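PDB 7ABB: SalCYP truncation from Salinispora tropica, which binds heme c within a largely helical fold of the cytochrome P450 family. Local coordinates for residues A17-Y22 / F377-Y382; S42-S47 / Q299-L304; R117-F122 / E357-L362; H250-P255 / Y366-P371. One frame throughout, in Å; residues are numbered along the deposited sequence.

Contact 1 (A17-Y22 / F377-Y382)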
# COMPACT_ATOMS: atom_id res chain seq x y z
N ALA A 17 13.57 -0.79 -9.98
CA ALA A 17 14.55 -0.02 -9.24
C ALA A 17 13.92 0.62 -8.01
O ALA A 17 12.70 0.81 -7.91
CB ALA A 17 15.17 1.04 -10.15
N ALA A 18 14.77 0.97 -7.04
CA ALA A 18 14.31 1.61 -5.83
C ALA A 18 13.84 3.04 -6.12
O ALA A 18 14.22 3.62 -7.13
CB ALA A 18 15.43 1.64 -4.79
N PRO A 19 13.04 3.63 -5.21
CA PRO A 19 12.64 5.04 -5.40
C PRO A 19 13.81 5.97 -5.69
O PRO A 19 13.71 6.83 -6.58
CB PRO A 19 11.96 5.39 -4.08
CG PRO A 19 11.36 4.07 -3.63
CD PRO A 19 12.34 3.01 -4.07
N GLN A 20 14.90 5.83 -4.96
CA GLN A 20 16.06 6.69 -5.17
C GLN A 20 16.57 6.58 -6.59
O GLN A 20 17.05 7.56 -7.17
CB GLN A 20 17.16 6.32 -4.18
CG GLN A 20 17.83 7.47 -3.51
CD GLN A 20 18.82 6.99 -2.48
OE1 GLN A 20 18.54 7.00 -1.28
NE2 GLN A 20 19.97 6.53 -2.94
N ALA A 21 16.52 5.38 -7.16
CA ALA A 21 17.01 5.19 -8.52
C ALA A 21 16.05 5.83 -9.51
O ALA A 21 16.50 6.50 -10.46
CB ALA A 21 17.18 3.70 -8.81
N TYR A 22 14.74 5.65 -9.32
CA TYR A 22 13.79 6.40 -10.14
C TYR A 22 14.13 7.88 -10.13
O TYR A 22 14.14 8.53 -11.19
CB TYR A 22 12.37 6.19 -9.63
CG TYR A 22 11.65 5.01 -10.23
CD1 TYR A 22 11.86 3.72 -9.75
CD2 TYR A 22 10.75 5.19 -11.26
CE1 TYR A 22 11.18 2.64 -10.28
CE2 TYR A 22 10.07 4.12 -11.80
CZ TYR A 22 10.29 2.85 -11.31
OH TYR A 22 9.60 1.79 -11.87
N PHE A 377 16.34 2.33 2.28
CA PHE A 377 14.90 2.26 2.09
C PHE A 377 14.48 0.80 2.14
O PHE A 377 15.12 -0.05 1.51
CB PHE A 377 14.51 2.91 0.74
CG PHE A 377 13.02 2.89 0.47
CD1 PHE A 377 12.18 3.77 1.11
CD2 PHE A 377 12.48 1.95 -0.38
CE1 PHE A 377 10.80 3.74 0.89
CE2 PHE A 377 11.09 1.92 -0.62
CZ PHE A 377 10.27 2.81 0.02
N LEU A 378 13.39 0.51 2.87
CA LEU A 378 12.96 -0.86 3.15
C LEU A 378 11.93 -1.30 2.13
O LEU A 378 10.91 -0.64 1.97
CB LEU A 378 12.38 -0.97 4.56
CG LEU A 378 13.34 -0.50 5.66
CD1 LEU A 378 12.62 -0.49 6.98
CD2 LEU A 378 14.57 -1.36 5.70
N ARG A 379 12.22 -2.39 1.42
CA ARG A 379 11.32 -2.95 0.42
C ARG A 379 11.70 -4.40 0.20
O ARG A 379 12.80 -4.83 0.57
CB ARG A 379 11.40 -2.18 -0.91
CG ARG A 379 12.80 -2.15 -1.49
CD ARG A 379 12.95 -1.13 -2.63
NE ARG A 379 12.40 -1.62 -3.89
CZ ARG A 379 13.12 -2.10 -4.90
NH1 ARG A 379 14.45 -2.18 -4.83
NH2 ARG A 379 12.51 -2.51 -6.00
N ASN A 380 10.79 -5.17 -0.39
CA ASN A 380 11.07 -6.57 -0.73
C ASN A 380 11.48 -7.30 0.54
O ASN A 380 10.75 -7.23 1.55
CB ASN A 380 12.10 -6.60 -1.85
CG ASN A 380 11.60 -5.92 -3.11
OD1 ASN A 380 10.41 -5.96 -3.41
ND2 ASN A 380 12.51 -5.29 -3.84
N VAL A 381 12.60 -8.02 0.55
CA VAL A 381 13.09 -8.74 1.72
C VAL A 381 14.06 -7.86 2.49
O VAL A 381 15.09 -7.43 1.95
CB VAL A 381 13.75 -10.06 1.30
CG1 VAL A 381 14.30 -10.79 2.53
CG2 VAL A 381 12.76 -10.92 0.53
N TYR A 382 13.74 -7.60 3.74
CA TYR A 382 14.59 -6.80 4.62
C TYR A 382 14.36 -7.26 6.05
O TYR A 382 13.41 -7.98 6.35
CB TYR A 382 14.28 -5.31 4.46
CG TYR A 382 12.89 -4.93 4.90
CD1 TYR A 382 12.61 -4.60 6.23
CD2 TYR A 382 11.84 -4.90 3.98
CE1 TYR A 382 11.34 -4.25 6.63
CE2 TYR A 382 10.56 -4.56 4.37
CZ TYR A 382 10.31 -4.24 5.70
OH TYR A 382 9.05 -3.89 6.13
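Pro19 sits over one face of the Phe377 ring, the two side chains crossing at about a right angle. Its CG lies 4.1 Å from the centroid of the Phe377 ring and 25° off the ring normal, a CH-pi contact displaced toward the rim, where Pro19 CG comes within 3.7 Å of Phe377 CE2. Phe377 CG stands anti to the backbone N (chi1 -180°), on the side where Pro19 lies. A proline suits this place: it follows the N-cap residue Ala18 in the first turn of helix 19-29, and its rigid ring holds CG and CD against the aromatic face.

Beside this pair, Arg379 lays its guanidinium against the chain before the helix. Ala17 O is 3.8 Å from Arg379 NH2, over one face; over the opposite face stands Asn380 ND2, and Arg379 CD lies at the edge of the Phe377 ring. The small methyl of Ala18, 3.9 Å from Arg379 NH1, leaves room for the flat group. Across the two segments the joint is thus CH-pi and van der Waals packing, probably with a weak electrostatic share from the guanidinium beside Ala17 O; the hydrogen bond of Arg379 NH2 goes to Phe16 O, just before Ala17.

Contact 2 (S42-S47 / Q299-L304)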
# COMPACT_ATOMS: atom_id res chain seq x y z
N SER A 42 10.14 -2.00 -23.65
CA SER A 42 10.24 -0.55 -23.59
C SER A 42 9.01 0.03 -22.90
O SER A 42 7.96 -0.61 -22.85
CB SER A 42 10.41 0.06 -24.99
OG SER A 42 9.15 0.30 -25.61
N PHE A 43 9.16 1.23 -22.35
CA PHE A 43 8.08 1.89 -21.61
C PHE A 43 8.47 3.32 -21.29
O PHE A 43 9.65 3.66 -21.20
CB PHE A 43 7.72 1.13 -20.32
CG PHE A 43 8.88 0.93 -19.37
CD1 PHE A 43 9.70 -0.18 -19.47
CD2 PHE A 43 9.12 1.84 -18.33
CE1 PHE A 43 10.75 -0.38 -18.58
CE2 PHE A 43 10.17 1.65 -17.45
CZ PHE A 43 10.98 0.54 -17.58
N TRP A 44 7.46 4.16 -21.12
CA TRP A 44 7.63 5.52 -20.65
C TRP A 44 7.43 5.58 -19.14
O TRP A 44 6.64 4.83 -18.56
CB TRP A 44 6.64 6.46 -21.33
CG TRP A 44 7.03 6.83 -22.73
CD1 TRP A 44 6.61 6.26 -23.90
CD2 TRP A 44 7.94 7.90 -23.12
NE1 TRP A 44 7.19 6.89 -24.98
CE2 TRP A 44 8.00 7.90 -24.53
CE3 TRP A 44 8.68 8.84 -22.41
CZ2 TRP A 44 8.78 8.80 -25.24
CZ3 TRP A 44 9.46 9.74 -23.12
CH2 TRP A 44 9.50 9.71 -24.52
N VAL A 45 8.16 6.50 -18.50
CA VAL A 45 8.03 6.79 -17.08
C VAL A 45 7.70 8.27 -16.92
O VAL A 45 8.55 9.13 -17.19
CB VAL A 45 9.31 6.43 -16.31
CG1 VAL A 45 9.12 6.70 -14.82
CG2 VAL A 45 9.71 4.98 -16.55
N LEU A 46 6.48 8.57 -16.49
CA LEU A 46 6.13 9.95 -16.18
C LEU A 46 6.83 10.38 -14.90
O LEU A 46 7.04 9.59 -13.98
CB LEU A 46 4.63 10.13 -16.04
CG LEU A 46 3.83 9.75 -17.29
CD1 LEU A 46 2.40 10.22 -17.14
CD2 LEU A 46 4.38 10.32 -18.59
N SER A 47 7.22 11.66 -14.84
CA SER A 47 8.06 12.14 -13.74
C SER A 47 7.53 13.35 -12.99
O SER A 47 8.22 13.83 -12.08
CB SER A 47 9.45 12.47 -14.27
OG SER A 47 9.39 13.60 -15.13
N GLN A 299 0.31 5.52 -29.08
CA GLN A 299 -0.63 4.42 -28.92
C GLN A 299 0.14 3.11 -28.77
O GLN A 299 1.02 2.80 -29.58
CB GLN A 299 -1.57 4.36 -30.11
CG GLN A 299 -2.53 3.18 -30.06
CD GLN A 299 -1.92 1.90 -30.60
OE1 GLN A 299 -1.35 1.86 -31.70
NE2 GLN A 299 -2.07 0.83 -29.82
N GLY A 300 -0.21 2.35 -27.73
CA GLY A 300 0.35 1.04 -27.47
C GLY A 300 1.50 1.03 -26.48
O GLY A 300 1.92 -0.06 -26.08
N ASP A 301 1.99 2.20 -26.09
CA ASP A 301 3.07 2.28 -25.11
C ASP A 301 2.55 1.97 -23.72
O ASP A 301 1.48 2.42 -23.30
CB ASP A 301 3.67 3.69 -25.08
CG ASP A 301 4.59 3.98 -26.27
OD1 ASP A 301 5.10 3.03 -26.90
OD2 ASP A 301 4.80 5.18 -26.57
N THR A 302 3.37 1.23 -22.97
CA THR A 302 3.20 1.14 -21.53
C THR A 302 3.75 2.40 -20.88
O THR A 302 4.81 2.90 -21.28
CB THR A 302 3.92 -0.09 -21.00
OG1 THR A 302 3.31 -1.26 -21.57
CG2 THR A 302 3.87 -0.17 -19.49
N VAL A 303 3.00 2.94 -19.93
CA VAL A 303 3.38 4.15 -19.20
C VAL A 303 3.33 3.84 -17.71
O VAL A 303 2.30 3.41 -17.19
CB VAL A 303 2.46 5.33 -19.53
CG1 VAL A 303 2.91 6.59 -18.82
CG2 VAL A 303 2.43 5.58 -21.02
N LEU A 304 4.42 4.11 -17.01
CA LEU A 304 4.46 3.94 -15.56
C LEU A 304 4.24 5.26 -14.85
O LEU A 304 4.68 6.33 -15.30
CB LEU A 304 5.79 3.34 -15.11
CG LEU A 304 6.19 2.00 -15.71
CD1 LEU A 304 7.37 1.43 -14.95
CD2 LEU A 304 5.01 1.03 -15.72
O HOH W 1 5.58 0.05 -24.29
O HOH W 2 7.69 2.58 -25.25
O HOH W 3 6.94 5.89 -27.92
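Trp44 and Val303 pair as neighbours on parallel strands, and Trp44 bonds to the residues on both sides of Val303: Trp44 N donates to Thr302 O at 2.9 Å, and Leu304 N donates to Trp44 O at 2.8 Å with a nearly straight N-H...O angle of 170°. Leu46 N reaches Leu304 O at 3.1 Å. On the Trp44 side of the sheet, Leu46 CG packs on Val303 CG1 at 3.6 Å; on the other side the Phe43 ring meets Leu304 at an oblique tilt, Phe43 CE2 lying 3.8 Å from Leu304 CD1. Apolar Leu46 and Val45 meet helices 49-56 and 307-310; Trp44, nearer the surface, keeps its N-H for water.

Where the strands begin, water takes over the bonding. One water receives from Thr302 N and donates to Ser42 O. Another lies in the plane of the indole at its edge, accepting from Trp44 NE1 and donating to Asp301 OD2, 2.6 Å away. Asp301 OD2 also accepts from Ser298 N, which helps to fix the carboxylate.

Further out, strand 34-37 runs antiparallel on the far side of 43-46, and 285-288 antiparallel beyond 302-304. This mixed five-stranded sheet is the beta1 sheet of the cytochrome P450 fold.

Contact 3 (R117-F122 / E357-L362); sequences RRISAF and EEWHEL
Ile119 and Trp359 bring the last turns of helices 108-120 and 345-362 together, their CA atoms 6.8 Å apart, with Ser120 and Leu362 next at 7.2 Å. Ile119 carries most of the contact from its helix. Its two branches divide the work: CD1, carried outward by an extended chi2 of 160°, rests on the opposing backbone 3.7 Å from Trp359 N, while CG2 meets Leu362 CD1 at 3.6 Å. A beta-branched residue can thus touch two successive turns at once. Leu362 CD1 also lies 3.5 Å from Ser120 OG, a hydroxyl that is hydrogen-bonded to Arg116 O in its own helix and so tolerates an apolar neighbour.

Phe122 turns the edge of its ring to the indole, its CE1 3.8 Å from Trp359 CZ3, and the two side chains cross at about a right angle. Phe130 and Tyr366 meet the same indole edge-to-face. Glu358 contributes its aliphatic CB, next to Ile119 CD1, and sends its carboxylate to salt bridges with Arg112 and Arg116, which tie the two helices together beside the apolar patch. Helix 130-147 adds Phe134 against Ile119. By their order in the chain these elements correspond to helices D, L and E of the conserved helical core of cytochrome P450s.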
# COMPACT_ATOMS: atom_id res chain seq x y z
N ARG A 117 -1.37 -5.41 22.46
CA ARG A 117 -1.06 -6.78 22.83
C ARG A 117 0.27 -7.22 22.26
O ARG A 117 1.11 -7.81 22.96
CB ARG A 117 -2.19 -7.69 22.32
CG ARG A 117 -1.98 -9.19 22.55
CD ARG A 117 -2.51 -10.05 21.40
NE ARG A 117 -3.80 -9.57 20.90
CZ ARG A 117 -4.16 -9.56 19.62
NH1 ARG A 117 -3.34 -10.04 18.69
NH2 ARG A 117 -5.32 -9.05 19.23
N ARG A 118 0.49 -6.92 20.98
CA ARG A 118 1.68 -7.41 20.31
C ARG A 118 2.92 -6.68 20.81
O ARG A 118 3.95 -7.31 21.09
CB ARG A 118 1.52 -7.29 18.80
CG ARG A 118 0.45 -8.21 18.24
CD ARG A 118 0.34 -8.06 16.73
NE ARG A 118 -0.62 -9.02 16.21
CZ ARG A 118 -0.37 -10.31 16.03
NH1 ARG A 118 0.83 -10.82 16.32
NH2 ARG A 118 -1.33 -11.12 15.58
N ILE A 119 2.84 -5.36 20.98
CA ILE A 119 4.03 -4.63 21.43
C ILE A 119 4.35 -5.00 22.87
O ILE A 119 5.52 -5.19 23.24
CB ILE A 119 3.82 -3.13 21.26
CG1 ILE A 119 3.67 -2.80 19.78
CG2 ILE A 119 5.02 -2.35 21.86
CD1 ILE A 119 2.99 -1.49 19.51
N SER A 120 3.32 -5.11 23.72
CA SER A 120 3.52 -5.51 25.11
C SER A 120 4.31 -6.80 25.22
O SER A 120 5.09 -6.97 26.16
CB SER A 120 2.17 -5.69 25.81
OG SER A 120 1.57 -4.44 26.09
N ALA A 121 4.15 -7.71 24.26
CA ALA A 121 4.77 -9.02 24.38
C ALA A 121 6.27 -9.00 24.12
O ALA A 121 6.94 -9.96 24.47
CB ALA A 121 4.10 -10.00 23.41
N PHE A 122 6.81 -7.93 23.53
CA PHE A 122 8.25 -7.86 23.32
C PHE A 122 8.93 -6.64 23.92
O PHE A 122 10.16 -6.54 23.81
CB PHE A 122 8.63 -7.96 21.83
CG PHE A 122 7.99 -6.94 20.92
CD1 PHE A 122 8.44 -5.63 20.85
CD2 PHE A 122 6.97 -7.32 20.06
CE1 PHE A 122 7.85 -4.71 19.97
CE2 PHE A 122 6.38 -6.43 19.20
CZ PHE A 122 6.81 -5.12 19.13
N GLU A 357 0.99 5.15 17.62
CA GLU A 357 0.53 5.64 18.91
C GLU A 357 0.86 4.64 20.01
O GLU A 357 1.42 4.98 21.07
CB GLU A 357 -0.98 5.91 18.86
CG GLU A 357 -1.39 7.17 18.11
CD GLU A 357 -2.88 7.29 17.91
OE1 GLU A 357 -3.58 6.26 17.96
OE2 GLU A 357 -3.37 8.43 17.71
N GLU A 358 0.47 3.38 19.80
CA GLU A 358 0.68 2.39 20.86
C GLU A 358 2.17 2.10 21.03
O GLU A 358 2.62 1.86 22.16
CB GLU A 358 -0.10 1.10 20.56
CG GLU A 358 -1.62 1.29 20.58
CD GLU A 358 -2.10 1.84 21.88
OE1 GLU A 358 -1.77 1.24 22.93
OE2 GLU A 358 -2.80 2.86 21.87
N TRP A 359 2.94 2.17 19.95
CA TRP A 359 4.39 1.99 20.04
C TRP A 359 4.99 3.03 20.97
O TRP A 359 5.77 2.69 21.87
CB TRP A 359 5.01 2.07 18.64
CG TRP A 359 6.50 1.89 18.67
CD1 TRP A 359 7.42 2.84 18.99
CD2 TRP A 359 7.23 0.69 18.41
NE1 TRP A 359 8.68 2.31 18.93
CE2 TRP A 359 8.60 0.99 18.58
CE3 TRP A 359 6.87 -0.61 18.05
CZ2 TRP A 359 9.60 0.04 18.41
CZ3 TRP A 359 7.87 -1.56 17.89
CH2 TRP A 359 9.23 -1.22 18.05
N HIS A 360 4.65 4.31 20.79
CA HIS A 360 5.29 5.34 21.60
C HIS A 360 4.80 5.39 23.04
O HIS A 360 5.48 5.92 23.92
CB HIS A 360 5.12 6.69 20.90
CG HIS A 360 5.99 6.83 19.70
ND1 HIS A 360 5.64 6.34 18.45
CD2 HIS A 360 7.24 7.32 19.57
CE1 HIS A 360 6.62 6.58 17.60
NE2 HIS A 360 7.61 7.17 18.25
N GLU A 361 3.65 4.77 23.32
CA GLU A 361 3.20 4.63 24.70
C GLU A 361 4.06 3.65 25.46
O GLU A 361 4.37 3.87 26.64
CB GLU A 361 1.75 4.18 24.71
CG GLU A 361 1.21 3.92 26.09
CD GLU A 361 1.14 5.17 26.94
OE1 GLU A 361 1.47 5.10 28.14
OE2 GLU A 361 0.74 6.23 26.39
N LEU A 362 4.45 2.55 24.81
CA LEU A 362 5.21 1.50 25.47
C LEU A 362 6.72 1.63 25.26
O LEU A 362 7.49 1.20 26.12
CB LEU A 362 4.73 0.14 24.95
CG LEU A 362 3.33 -0.27 25.43
CD1 LEU A 362 2.89 -1.51 24.68
CD2 LEU A 362 3.34 -0.53 26.93

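Contact 4 (H250-P255 / Y366-P371); sequences HLAHHP and YRLPDP
Tyr366 has a chi1 of 52°, which sets its CG between the backbone N and the carbonyl carbon; the ring beyond it lies with its edge to Leu251 and Ala252 at the helix end. Tyr366 OH comes within 3.2 Å of Leu251 CB, and Tyr366 CD2 lies 3.7 Å from Ala252 CB. On the other segment His253 has CG anti to its backbone N (chi1 -178°), directed to the side where Pro371 lies. His253 ND1 gives Pro371 O a weak hydrogen bond of 3.0 Å, bent to 134° at the hydrogen, with the acceptor at the ring edge. The other nitrogen, NE2, is hydrogen-bonded to Glu374 OE1, whose carboxylate would probably stabilise positive charge on the ring. A water joins the same places by donating to both His253 O and Pro371 O.

Alanine suits position 252 because the chain passes so near, CA of Arg367 lying only 4.3 Å from CA of Ala252. Its methyl still reaches Leu368 CD2 at 3.6 Å, and Ala252 O receives a CA-H...O contact from Arg367 CA at 3.4 Å. Within the helix end, His250 O is gripped from opposite faces of its plane by His253 N and His254 ND1.

Around this joint, Arg258 of helix 255-263 makes a cation-pi contact with Tyr366, which also touches Ile386 of strand 385-387. Arg367 is hydrogen-bonded through its backbone to Val387, so the loop is held between the end of helix 238-253 and strand 385-387.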
# COMPACT_ATOMS: atom_id res chain seq x y z
N HIS A 250 12.83 5.78 10.18
CA HIS A 250 13.22 7.18 10.21
C HIS A 250 13.21 7.74 11.63
O HIS A 250 14.18 8.38 12.05
CB HIS A 250 12.29 8.00 9.31
CG HIS A 250 12.56 9.46 9.38
ND1 HIS A 250 13.29 10.12 8.41
CD2 HIS A 250 12.18 10.40 10.27
CE1 HIS A 250 13.37 11.40 8.73
NE2 HIS A 250 12.70 11.60 9.85
N LEU A 251 12.11 7.54 12.37
CA LEU A 251 12.06 8.05 13.74
C LEU A 251 13.19 7.48 14.58
O LEU A 251 13.77 8.18 15.42
CB LEU A 251 10.70 7.73 14.36
CG LEU A 251 9.48 8.37 13.67
CD1 LEU A 251 8.18 7.86 14.31
CD2 LEU A 251 9.50 9.88 13.74
N ALA A 252 13.53 6.20 14.37
CA ALA A 252 14.60 5.58 15.14
C ALA A 252 15.97 6.15 14.84
O ALA A 252 16.89 5.96 15.63
CB ALA A 252 14.58 4.07 14.88
N HIS A 253 16.12 6.88 13.74
CA HIS A 253 17.38 7.45 13.27
C HIS A 253 17.43 8.95 13.48
O HIS A 253 18.52 9.54 13.38
CB HIS A 253 17.52 7.12 11.76
CG HIS A 253 18.78 7.58 11.12
ND1 HIS A 253 20.03 7.36 11.66
CD2 HIS A 253 18.98 8.23 9.95
CE1 HIS A 253 20.95 7.88 10.86
NE2 HIS A 253 20.34 8.41 9.82
N HIS A 254 16.29 9.59 13.76
CA HIS A 254 16.14 11.04 13.79
C HIS A 254 15.50 11.44 15.11
O HIS A 254 14.27 11.54 15.21
CB HIS A 254 15.29 11.54 12.62
CG HIS A 254 16.00 11.49 11.31
ND1 HIS A 254 15.87 10.45 10.41
CD2 HIS A 254 16.84 12.38 10.73
CE1 HIS A 254 16.61 10.70 9.34
NE2 HIS A 254 17.20 11.86 9.51
N PRO A 255 16.31 11.64 16.15
CA PRO A 255 15.72 11.90 17.48
C PRO A 255 14.81 13.12 17.51
O PRO A 255 13.82 13.14 18.25
CB PRO A 255 16.96 12.09 18.37
CG PRO A 255 18.05 11.37 17.68
CD PRO A 255 17.76 11.46 16.20
N TYR A 366 13.84 4.77 21.37
CA TYR A 366 14.32 3.60 20.66
C TYR A 366 15.29 4.09 19.60
O TYR A 366 15.35 5.29 19.30
CB TYR A 366 13.14 2.78 20.05
CG TYR A 366 12.21 3.64 19.21
CD1 TYR A 366 11.19 4.38 19.81
CD2 TYR A 366 12.42 3.77 17.86
CE1 TYR A 366 10.38 5.20 19.05
CE2 TYR A 366 11.62 4.56 17.10
CZ TYR A 366 10.62 5.28 17.71
OH TYR A 366 9.83 6.10 16.93
N ARG A 367 16.01 3.16 18.99
CA ARG A 367 17.02 3.53 18.01
C ARG A 367 17.32 2.35 17.09
O ARG A 367 16.96 1.21 17.37
CB ARG A 367 18.30 4.04 18.68
CG ARG A 367 19.05 2.96 19.47
CD ARG A 367 20.24 3.50 20.26
NE ARG A 367 19.81 4.41 21.30
CZ ARG A 367 20.64 5.09 22.10
NH1 ARG A 367 21.97 4.92 22.00
NH2 ARG A 367 20.16 5.91 23.03
N LEU A 368 18.00 2.64 16.00
CA LEU A 368 18.55 1.56 15.21
C LEU A 368 19.83 1.05 15.88
O LEU A 368 20.48 1.78 16.63
CB LEU A 368 18.83 2.04 13.78
CG LEU A 368 17.59 2.61 13.08
CD1 LEU A 368 17.97 3.08 11.67
CD2 LEU A 368 16.45 1.61 13.04
N PRO A 369 20.21 -0.21 15.64
CA PRO A 369 21.34 -0.80 16.40
C PRO A 369 22.59 0.05 16.34
O PRO A 369 23.21 0.34 17.38
CB PRO A 369 21.52 -2.16 15.73
CG PRO A 369 20.08 -2.53 15.33
CD PRO A 369 19.49 -1.23 14.85
N ASP A 370 22.99 0.49 15.14
CA ASP A 370 24.01 1.51 14.96
C ASP A 370 23.24 2.76 14.56
O ASP A 370 22.82 2.87 13.40
CB ASP A 370 25.03 1.13 13.89
CG ASP A 370 26.03 2.23 13.63
OD1 ASP A 370 25.77 3.36 14.08
OD2 ASP A 370 27.08 1.97 13.00
N PRO A 371 22.98 3.69 15.49
CA PRO A 371 22.06 4.79 15.18
C PRO A 371 22.65 5.87 14.28
O PRO A 371 21.93 6.82 13.95
CB PRO A 371 21.73 5.35 16.58
CG PRO A 371 22.89 5.01 17.40
CD PRO A 371 23.44 3.73 16.88
O HOH W 4 20.43 8.62 15.62

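From the N terminus, 17-22 comes first and finds its partner last, at 377-382, so contact 1 closes the longest loop and encloses the other three. Next, 42-47 waits for 299-304; before contact 2 closes, 117-122 and 250-255 have both opened, and these close later, at 357-362 and 366-371. Contacts 2, 3 and 4 therefore all cross one another. Contact 1 touches contact 2 where Tyr22 packs on Leu304 and Val45, linking the first helix to the sheet. Contacts 3 and 4 touch through Trp359, His360, Tyr366 and Leu251, joining the helical core to the C-terminal loop; contacts 2 and 3 lie on opposite sides of the chain's centre.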